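Local coordinates for penicillin-binding protein (Bacillus halodurans, PDB 3TG9), which probably forms a serine acyl-enzyme intermediate with beta-lactams or related cell-wall peptides, as in penicillin-binding proteins and serine beta-lactamases, at residues Thr61-Ala64 against Ile65-Val69; Leu250-Thr253 against Tyr254-Leu258; Asp322-Ala325 against Ala326-Leu330. All coordinates share one frame; numbering follows the deposited sequence.

How the contacts relate
The contacts follow one another along the chain in the order 1, 2, 3. Contacts 1 and 2 are neighbours, with centres about 10 Å apart: helix 58-70, which carries contact 1, packs against helix 252-258, which carries contact 2. Between them Leu250 CD2 comes within 3.5 Å of Cys66 CB, Ile63 meets Leu258 and Val69 meets the ring of Tyr254. Contact 3 lies on helix 320-330 beside the large antiparallel sheet, its centre about 28 Å from that of contact 2 and about 30 Å from that of contact 1, across the chain's centre. Together the three mark the two halves of a serine beta-lactamase-type fold, one largely helical and one a sheet flanked by terminal helices.

Contact 1. Residues Thr61-Ala64 against Ile65-Val69; sequences TAIA and ICQLV
The carboxamide of Gln67, the flat side-chain group of this turn, leans back over the preceding turn of helix: OE1 sits 3.9 Å from Ala64 CA, while NE2 comes 4.2 Å from Ile63 CG2. Both polar ends are bonded beyond the turn, OE1 to the hydroxyl of Tyr175 and NE2 to the carbonyls of Asn179 and Leu249. With CG anti to its own carbonyl carbon (chi1 -68°) and the chain extended from there, Gln67 lays its CG 3.2 Å from Ile63 O, the atom that also accepts from Gln67 N. Regular i to i+4 bonds run throughout, from Ile65 N to Thr61 O (3.0 Å) and from Cys66 N to Ala62 O (2.9 Å). The residues make up most of helix 58-70, at whose start Ser55 and Lys58 fit an SxxK pattern, consistent with the nucleophile helix of serine beta-lactamases and penicillin-binding proteins. Ile65 runs back in the same manner as Gln67, its CG1 3.4 Å from Thr61 O, and packs on Val164 of helix 155-168. Leu68 brings CG to 3.5 Å from Ala64 O, next to the carbonyl's bond with Leu68 N. Thr61 OG1 is bonded to Ser226 O.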
ATOM      1  N   THR B  61     -17.737  18.197  -2.282  1.00 28.55           N
ATOM      2  CA  THR B  61     -17.182  19.113  -3.269  1.00 28.62           C
ATOM      3  C   THR B  61     -18.240  20.133  -3.675  1.00 32.33           C
ATOM      4  O   THR B  61     -17.957  21.325  -3.776  1.00 37.90           O
ATOM      5  CB  THR B  61     -16.677  18.365  -4.512  1.00 27.60           C
ATOM      6  OG1 THR B  61     -15.742  17.361  -4.108  1.00 31.67           O
ATOM      7  CG2 THR B  61     -16.002  19.319  -5.478  1.00 26.33           C
ATOM      8  N   ALA B  62     -19.465  19.665  -3.888  1.00 29.57           N
ATOM      9  CA  ALA B  62     -20.559  20.555  -4.270  1.00 33.97           C
ATOM     10  C   ALA B  62     -20.884  21.515  -3.139  1.00 33.14           C
ATOM     11  O   ALA B  62     -21.099  22.705  -3.367  1.00 32.87           O
ATOM     12  CB  ALA B  62     -21.780  19.760  -4.656  1.00 28.55           C
ATOM     13  N   ILE B  63     -20.917  20.998  -1.917  1.00 33.87           N
ATOM     14  CA  ILE B  63     -21.178  21.834  -0.751  1.00 29.58           C
ATOM     15  C   ILE B  63     -20.131  22.947  -0.670  1.00 33.34           C
ATOM     16  O   ILE B  63     -20.457  24.114  -0.452  1.00 35.94           O
ATOM     17  CB  ILE B  63     -21.145  21.004   0.545  1.00 31.74           C
ATOM     18  CG1 ILE B  63     -22.252  19.951   0.544  1.00 28.22           C
ATOM     19  CG2 ILE B  63     -21.264  21.906   1.780  1.00 35.63           C
ATOM     20  CD1 ILE B  63     -22.307  19.124   1.826  1.00 27.05           C
ATOM     21  N   ALA B  64     -18.868  22.580  -0.848  1.00 35.43           N
ATOM     22  CA  ALA B  64     -17.775  23.545  -0.766  1.00 33.68           C
ATOM     23  C   ALA B  64     -17.922  24.625  -1.831  1.00 34.20           C
ATOM     24  O   ALA B  64     -17.740  25.811  -1.555  1.00 32.95           O
ATOM     25  CB  ALA B  64     -16.432  22.840  -0.907  1.00 29.75           C
ATOM     26  N   ILE B  65     -18.251  24.207  -3.049  1.00 33.14           N
ATOM     27  CA  ILE B  65     -18.393  25.133  -4.170  1.00 36.16           C
ATOM     28  C   ILE B  65     -19.552  26.093  -3.936  1.00 37.60           C
ATOM     29  O   ILE B  65     -19.476  27.278  -4.276  1.00 40.00           O
ATOM     30  CB  ILE B  65     -18.617  24.391  -5.492  1.00 36.43           C
ATOM     31  CG1 ILE B  65     -17.293  23.840  -6.024  1.00 33.04           C
ATOM     32  CG2 ILE B  65     -19.251  25.323  -6.519  1.00 37.94           C
ATOM     33  CD1 ILE B  65     -16.330  24.916  -6.484  1.00 35.15           C
ATOM     34  N   CYS B  66     -20.623  25.579  -3.345  1.00 37.60           N
ATOM     35  CA  CYS B  66     -21.777  26.411  -3.017  1.00 38.11           C
ATOM     36  C   CYS B  66     -21.427  27.425  -1.933  1.00 38.31           C
ATOM     37  O   CYS B  66     -21.896  28.558  -1.976  1.00 43.18           O
ATOM     38  CB  CYS B  66     -22.961  25.545  -2.589  1.00 28.69           C
ATOM     39  SG  CYS B  66     -23.633  24.575  -3.941  1.00 36.05           S
ATOM     40  N   GLN B  67     -20.590  27.029  -0.975  1.00 36.87           N
ATOM     41  CA  GLN B  67     -20.190  27.943   0.097  1.00 40.72           C
ATOM     42  C   GLN B  67     -19.424  29.138  -0.446  1.00 43.37           C
ATOM     43  O   GLN B  67     -19.551  30.252   0.064  1.00 49.64           O
ATOM     44  CB  GLN B  67     -19.329  27.242   1.139  1.00 36.04           C
ATOM     45  CG  GLN B  67     -20.041  26.203   1.961  1.00 35.49           C
ATOM     46  CD  GLN B  67     -19.099  25.527   2.928  1.00 39.31           C
ATOM     47  OE1 GLN B  67     -17.900  25.436   2.666  1.00 35.92           O
ATOM     48  NE2 GLN B  67     -19.630  25.054   4.053  1.00 37.06           N
ATOM     49  N   LEU B  68     -18.617  28.899  -1.473  1.00 40.48           N
ATOM     50  CA  LEU B  68     -17.878  29.975  -2.115  1.00 40.53           C
ATOM     51  C   LEU B  68     -18.845  30.903  -2.842  1.00 44.25           C
ATOM     52  O   LEU B  68     -18.663  32.121  -2.856  1.00 45.32           O
ATOM     53  CB  LEU B  68     -16.847  29.415  -3.092  1.00 41.19           C
ATOM     54  CG  LEU B  68     -15.765  28.524  -2.474  1.00 36.67           C
ATOM     55  CD1 LEU B  68     -14.822  28.036  -3.545  1.00 35.70           C
ATOM     56  CD2 LEU B  68     -15.012  29.269  -1.383  1.00 39.13           C
ATOM     57  N   VAL B  69     -19.873  30.325  -3.449  1.00 44.98           N
ATOM     58  CA  VAL B  69     -20.895  31.136  -4.097  1.00 44.64           C
ATOM     59  C   VAL B  69     -21.665  31.938  -3.048  1.00 41.53           C
ATOM     60  O   VAL B  69     -21.802  33.150  -3.173  1.00 46.32           O
ATOM     61  CB  VAL B  69     -21.839  30.288  -4.973  1.00 46.81           C
ATOM     62  CG1 VAL B  69     -22.929  31.163  -5.606  1.00 46.00           C
ATOM     63  CG2 VAL B  69     -21.044  29.560  -6.052  1.00 41.05           C
TER

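Contact 2. Residues Leu250-Thr253 against Tyr254-Leu258; sequences LNET and YTQKL
Asn251 reaches forward to the backbone of Tyr254. From CB the chain turns into the slot between its own N and carbonyl carbon (chi1 68°), which brings CG to 3.9 Å from Tyr254 CD1, at the ring's edge and in its plane. OD1 then accepts from Tyr254 N at 2.8 Å, the donor lying nearly in line with the carbonyl bond, and ND2 ends 3.7 Å from Tyr254 CD1. Amide and ring planes differ by 33°. This is an N-cap: the side-chain oxygen stands in for the missing carbonyl of a previous turn and starts helix 252-258. Its main-chain counterpart is gripped twice, because Asn251 O takes Thr255 N at 2.9 Å and Thr255 OG1 at 2.8 Å, the hydroxyl coming from 50° out of the carbonyl plane. A water bonded to Leu250 N donates to the same OG1, tying the approach to the helix to its first turn. Asn251 N is hydrogen-bonded to the carboxylate of Glu70, on helix 58-70. Leu250 packs across Tyr254 and Leu258 at about right angles: its CB lies 4.2 Å from Tyr254 CB and its CD1 4.0 Å from Leu258 CD1.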
ATOM      1  N   LEU B 250     -24.892  25.629   4.621  1.00 36.19           N
ATOM      2  CA  LEU B 250     -25.258  26.674   3.681  1.00 38.41           C
ATOM      3  C   LEU B 250     -26.558  27.282   4.176  1.00 37.83           C
ATOM      4  O   LEU B 250     -27.287  26.653   4.945  1.00 37.22           O
ATOM      5  CB  LEU B 250     -25.489  26.075   2.297  1.00 32.17           C
ATOM      6  CG  LEU B 250     -24.329  25.364   1.607  1.00 32.57           C
ATOM      7  CD1 LEU B 250     -24.862  24.215   0.755  1.00 31.33           C
ATOM      8  CD2 LEU B 250     -23.503  26.345   0.776  1.00 31.56           C
ATOM      9  N   ASN B 251     -26.859  28.499   3.749  1.00 38.44           N
ATOM     10  CA  ASN B 251     -28.141  29.084   4.116  1.00 40.61           C
ATOM     11  C   ASN B 251     -29.259  28.382   3.337  1.00 38.46           C
ATOM     12  O   ASN B 251     -28.989  27.542   2.478  1.00 39.30           O
ATOM     13  CB  ASN B 251     -28.141  30.597   3.891  1.00 33.67           C
ATOM     14  CG  ASN B 251     -28.072  30.970   2.430  1.00 42.60           C
ATOM     15  OD1 ASN B 251     -28.438  30.183   1.549  1.00 41.50           O
ATOM     16  ND2 ASN B 251     -27.598  32.185   2.157  1.00 46.70           N
ATOM     17  N   GLU B 252     -30.507  28.712   3.639  1.00 38.51           N
ATOM     18  CA  GLU B 252     -31.643  28.012   3.042  1.00 38.93           C
ATOM     19  C   GLU B 252     -31.681  28.084   1.505  1.00 38.98           C
ATOM     20  O   GLU B 252     -31.893  27.072   0.835  1.00 39.76           O
ATOM     21  CB  GLU B 252     -32.950  28.529   3.646  1.00 36.90           C
ATOM     22  CG  GLU B 252     -34.183  28.083   2.904  1.00 38.01           C
ATOM     23  CD  GLU B 252     -35.432  28.738   3.440  1.00 37.46           C
ATOM     24  OE1 GLU B 252     -35.895  28.345   4.531  1.00 35.22           O
ATOM     25  OE2 GLU B 252     -35.945  29.653   2.769  1.00 35.66           O
ATOM     26  N   THR B 253     -31.483  29.276   0.954  1.00 36.26           N
ATOM     27  CA  THR B 253     -31.450  29.461  -0.493  1.00 34.94           C
ATOM     28  C   THR B 253     -30.412  28.568  -1.181  1.00 40.96           C
ATOM     29  O   THR B 253     -30.709  27.909  -2.180  1.00 39.35           O
ATOM     30  CB  THR B 253     -31.116  30.919  -0.862  1.00 37.37           C
ATOM     31  OG1 THR B 253     -32.116  31.795  -0.331  1.00 49.45           O
ATOM     32  CG2 THR B 253     -31.064  31.082  -2.368  1.00 41.43           C
ATOM     33  N   TYR B 254     -29.186  28.560  -0.664  1.00 38.23           N
ATOM     34  CA  TYR B 254     -28.116  27.800  -1.316  1.00 41.28           C
ATOM     35  C   TYR B 254     -28.213  26.301  -1.078  1.00 33.90           C
ATOM     36  O   TYR B 254     -27.934  25.510  -1.975  1.00 31.52           O
ATOM     37  CB  TYR B 254     -26.731  28.365  -0.982  1.00 35.86           C
ATOM     38  CG  TYR B 254     -26.452  29.617  -1.771  1.00 36.02           C
ATOM     39  CD1 TYR B 254     -26.710  30.875  -1.233  1.00 46.24           C
ATOM     40  CD2 TYR B 254     -25.989  29.546  -3.072  1.00 38.54           C
ATOM     41  CE1 TYR B 254     -26.478  32.029  -1.961  1.00 43.34           C
ATOM     42  CE2 TYR B 254     -25.752  30.688  -3.810  1.00 45.64           C
ATOM     43  CZ  TYR B 254     -25.999  31.927  -3.252  1.00 47.82           C
ATOM     44  OH  TYR B 254     -25.767  33.066  -3.990  1.00 49.04           O
ATOM     45  N   THR B 255     -28.631  25.911   0.118  1.00 33.62           N
ATOM     46  CA  THR B 255     -28.940  24.512   0.373  1.00 36.26           C
ATOM     47  C   THR B 255     -29.966  23.991  -0.637  1.00 36.83           C
ATOM     48  O   THR B 255     -29.781  22.927  -1.245  1.00 30.62           O
ATOM     49  CB  THR B 255     -29.487  24.318   1.779  1.00 34.79           C
ATOM     50  OG1 THR B 255     -28.531  24.807   2.725  1.00 37.36           O
ATOM     51  CG2 THR B 255     -29.750  22.844   2.042  1.00 35.30           C
ATOM     52  N   GLN B 256     -31.034  24.762  -0.821  1.00 36.79           N
ATOM     53  CA  GLN B 256     -32.130  24.401  -1.716  1.00 32.53           C
ATOM     54  C   GLN B 256     -31.685  24.379  -3.174  1.00 36.61           C
ATOM     55  O   GLN B 256     -32.134  23.534  -3.951  1.00 34.70           O
ATOM     56  CB  GLN B 256     -33.286  25.388  -1.529  1.00 41.63           C
ATOM     57  CG  GLN B 256     -34.646  24.926  -2.046  1.00 48.51           C
ATOM     58  CD  GLN B 256     -35.792  25.635  -1.328  1.00 63.78           C
ATOM     59  OE1 GLN B 256     -35.641  26.084  -0.187  1.00 58.41           O
ATOM     60  NE2 GLN B 256     -36.944  25.739  -1.994  1.00 68.66           N
ATOM     61  N   LYS B 257     -30.808  25.308  -3.549  1.00 36.61           N
ATOM     62  CA  LYS B 257     -30.257  25.321  -4.902  1.00 35.46           C
ATOM     63  C   LYS B 257     -29.448  24.050  -5.177  1.00 38.04           C
ATOM     64  O   LYS B 257     -29.482  23.510  -6.284  1.00 36.35           O
ATOM     65  CB  LYS B 257     -29.383  26.561  -5.135  1.00 41.06           C
ATOM     66  CG  LYS B 257     -30.122  27.894  -5.002  1.00 47.32           C
ATOM     67  CD  LYS B 257     -29.441  29.011  -5.793  1.00 49.99           C
ATOM     68  CE  LYS B 257     -29.410  28.684  -7.289  1.00 58.78           C
ATOM     69  NZ  LYS B 257     -28.762  29.753  -8.115  1.00 55.38           N
ATOM     70  N   LEU B 258     -28.726  23.578  -4.164  1.00 32.10           N
ATOM     71  CA  LEU B 258     -27.902  22.378  -4.297  1.00 33.84           C
ATOM     72  C   LEU B 258     -28.794  21.157  -4.440  1.00 30.99           C
ATOM     73  O   LEU B 258     -28.449  20.209  -5.137  1.00 30.34           O
ATOM     74  CB  LEU B 258     -26.959  22.229  -3.083  1.00 31.40           C
ATOM     75  CG  LEU B 258     -26.111  20.962  -2.866  1.00 33.34           C
ATOM     76  CD1 LEU B 258     -24.852  21.253  -1.998  1.00 28.73           C
ATOM     77  CD2 LEU B 258     -26.932  19.837  -2.249  1.00 32.74           C
TER
HETATM   78  O   HOH W   1     -26.817  23.386   4.761  1.00 31.43           O

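Contact 3. Residues Asp322-Ala325 against Ala326-Leu330; sequences DVMA and AIEAL
Asp322 offers its carbonyl to Ala326 at the opening of this stretch of helix 320-330, Ala326 N lying 3.2 Å from Asp322 O and above the carbonyl plane. Val323 O meets both backbone and side chain of Ile327: it accepts from Ile327 N at 3.1 Å on a bent bond (135° at the hydrogen), and Ile327 CG1 also lies 3.1 Å from it. Farther out, Ile327 CD1 rests 4.0 Å from Val323 CG1, the two aliphatic chains meeting at a slant. Met324 O accepts Glu328 N at 3.0 Å and takes a second, weak bond from Ile327 N, whose hydrogen is thus shared between two carbonyls. Ala325 O closes the turn with Ala329 N at 3.1 Å. Glu328 has CG turned between its N and carbonyl carbon (chi1 59°), over this end of the turn, 3.3 Å from Met324 O and 3.4 Å from Ala325 O. The helix lies on the antiparallel sheet: Ile327 packs on strand 18-24 and Met324 on strand 296-303, while helix 7-13 meets Val323 and Ile327. Glu328 OE1 forms a salt bridge with Lys286 and a hydrogen bond with Tyr303. The carboxylate is thus fixed to the sheet by two partners, and its charge is probably balanced by the lysine, while the buried Val323, Met324 and Ile327 supply the apolar contacts.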
ATOM      1  N   ASP B 322     -27.940  -3.431  -1.898  1.00 42.64           N
ATOM      2  CA  ASP B 322     -28.903  -4.416  -1.428  1.00 44.70           C
ATOM      3  C   ASP B 322     -29.216  -4.221   0.046  1.00 41.94           C
ATOM      4  O   ASP B 322     -30.348  -4.425   0.478  1.00 45.95           O
ATOM      5  CB  ASP B 322     -28.381  -5.829  -1.670  1.00 46.89           C
ATOM      6  CG  ASP B 322     -28.013  -6.065  -3.114  1.00 49.85           C
ATOM      7  OD1 ASP B 322     -28.931  -6.083  -3.962  1.00 46.23           O
ATOM      8  OD2 ASP B 322     -26.805  -6.225  -3.401  1.00 48.49           O
ATOM      9  N   VAL B 323     -28.215  -3.822   0.820  1.00 43.25           N
ATOM     10  CA  VAL B 323     -28.428  -3.545   2.237  1.00 40.44           C
ATOM     11  C   VAL B 323     -29.199  -2.241   2.390  1.00 41.75           C
ATOM     12  O   VAL B 323     -30.048  -2.111   3.274  1.00 40.54           O
ATOM     13  CB  VAL B 323     -27.098  -3.510   3.024  1.00 39.30           C
ATOM     14  CG1 VAL B 323     -27.287  -2.905   4.418  1.00 34.52           C
ATOM     15  CG2 VAL B 323     -26.522  -4.910   3.123  1.00 40.19           C
ATOM     16  N   MET B 324     -28.922  -1.285   1.510  1.00 38.32           N
ATOM     17  CA  MET B 324     -29.640  -0.014   1.533  1.00 40.62           C
ATOM     18  C   MET B 324     -31.133  -0.185   1.217  1.00 42.48           C
ATOM     19  O   MET B 324     -31.984   0.403   1.884  1.00 37.77           O
ATOM     20  CB  MET B 324     -29.010   0.989   0.568  1.00 36.46           C
ATOM     21  CG  MET B 324     -29.982   2.066   0.082  1.00 42.58           C
ATOM     22  SD  MET B 324     -29.391   3.714   0.501  1.00 49.51           S
ATOM     23  CE  MET B 324     -29.738   4.578  -1.020  1.00 32.01           C
ATOM     24  N   ALA B 325     -31.438  -0.986   0.200  1.00 39.17           N
ATOM     25  CA  ALA B 325     -32.823  -1.281  -0.153  1.00 44.51           C
ATOM     26  C   ALA B 325     -33.553  -1.963   1.008  1.00 46.97           C
ATOM     27  O   ALA B 325     -34.684  -1.608   1.333  1.00 46.50           O
ATOM     28  CB  ALA B 325     -32.881  -2.144  -1.404  1.00 42.16           C
ATOM     29  N   ALA B 326     -32.892  -2.935   1.634  1.00 47.84           N
ATOM     30  CA  ALA B 326     -33.461  -3.650   2.775  1.00 44.26           C
ATOM     31  C   ALA B 326     -33.833  -2.703   3.899  1.00 43.69           C
ATOM     32  O   ALA B 326     -34.823  -2.920   4.598  1.00 47.89           O
ATOM     33  CB  ALA B 326     -32.500  -4.706   3.281  1.00 44.34           C
ATOM     34  N   ILE B 327     -33.043  -1.647   4.060  1.00 40.84           N
ATOM     35  CA  ILE B 327     -33.236  -0.708   5.159  1.00 41.80           C
ATOM     36  C   ILE B 327     -34.314   0.325   4.850  1.00 47.90           C
ATOM     37  O   ILE B 327     -35.118   0.662   5.717  1.00 50.78           O
ATOM     38  CB  ILE B 327     -31.938   0.054   5.506  1.00 41.58           C
ATOM     39  CG1 ILE B 327     -30.857  -0.901   6.030  1.00 42.39           C
ATOM     40  CG2 ILE B 327     -32.222   1.148   6.519  1.00 37.36           C
ATOM     41  CD1 ILE B 327     -29.540  -0.197   6.410  1.00 36.00           C
ATOM     42  N   GLU B 328     -34.324   0.851   3.630  1.00 48.57           N
ATOM     43  CA  GLU B 328     -35.290   1.887   3.304  1.00 48.86           C
ATOM     44  C   GLU B 328     -36.693   1.287   3.248  1.00 51.15           C
ATOM     45  O   GLU B 328     -37.691   1.998   3.402  1.00 53.75           O
ATOM     46  CB  GLU B 328     -34.909   2.638   2.023  1.00 41.33           C
ATOM     47  CG  GLU B 328     -34.796   1.788   0.785  1.00 46.57           C
ATOM     48  CD  GLU B 328     -34.457   2.627  -0.441  1.00 48.21           C
ATOM     49  OE1 GLU B 328     -33.855   3.713  -0.289  1.00 44.29           O
ATOM     50  OE2 GLU B 328     -34.795   2.200  -1.563  1.00 54.14           O
ATOM     51  N   ALA B 329     -36.751  -0.026   3.042  1.00 52.27           N
ATOM     52  CA  ALA B 329     -37.989  -0.781   3.163  1.00 48.36           C
ATOM     53  C   ALA B 329     -38.559  -0.650   4.570  1.00 56.38           C
ATOM     54  O   ALA B 329     -39.744  -0.334   4.742  1.00 59.67           O
ATOM     55  CB  ALA B 329     -37.735  -2.249   2.840  1.00 47.37           C
ATOM     56  N   LEU B 330     -37.711  -0.892   5.569  1.00 55.31           N
ATOM     57  CA  LEU B 330     -38.080  -0.721   6.974  1.00 57.58           C
ATOM     58  C   LEU B 330     -38.863   0.570   7.208  1.00 62.03           C
ATOM     59  O   LEU B 330     -39.801   0.606   8.001  1.00 63.10           O
ATOM     60  CB  LEU B 330     -36.832  -0.738   7.858  1.00 55.21           C
ATOM     61  CG  LEU B 330     -36.386  -2.071   8.471  1.00 58.59           C
ATOM     62  CD1 LEU B 330     -36.519  -3.236   7.498  1.00 57.61           C
ATOM     63  CD2 LEU B 330     -34.962  -1.946   8.994  1.00 53.16           C
TER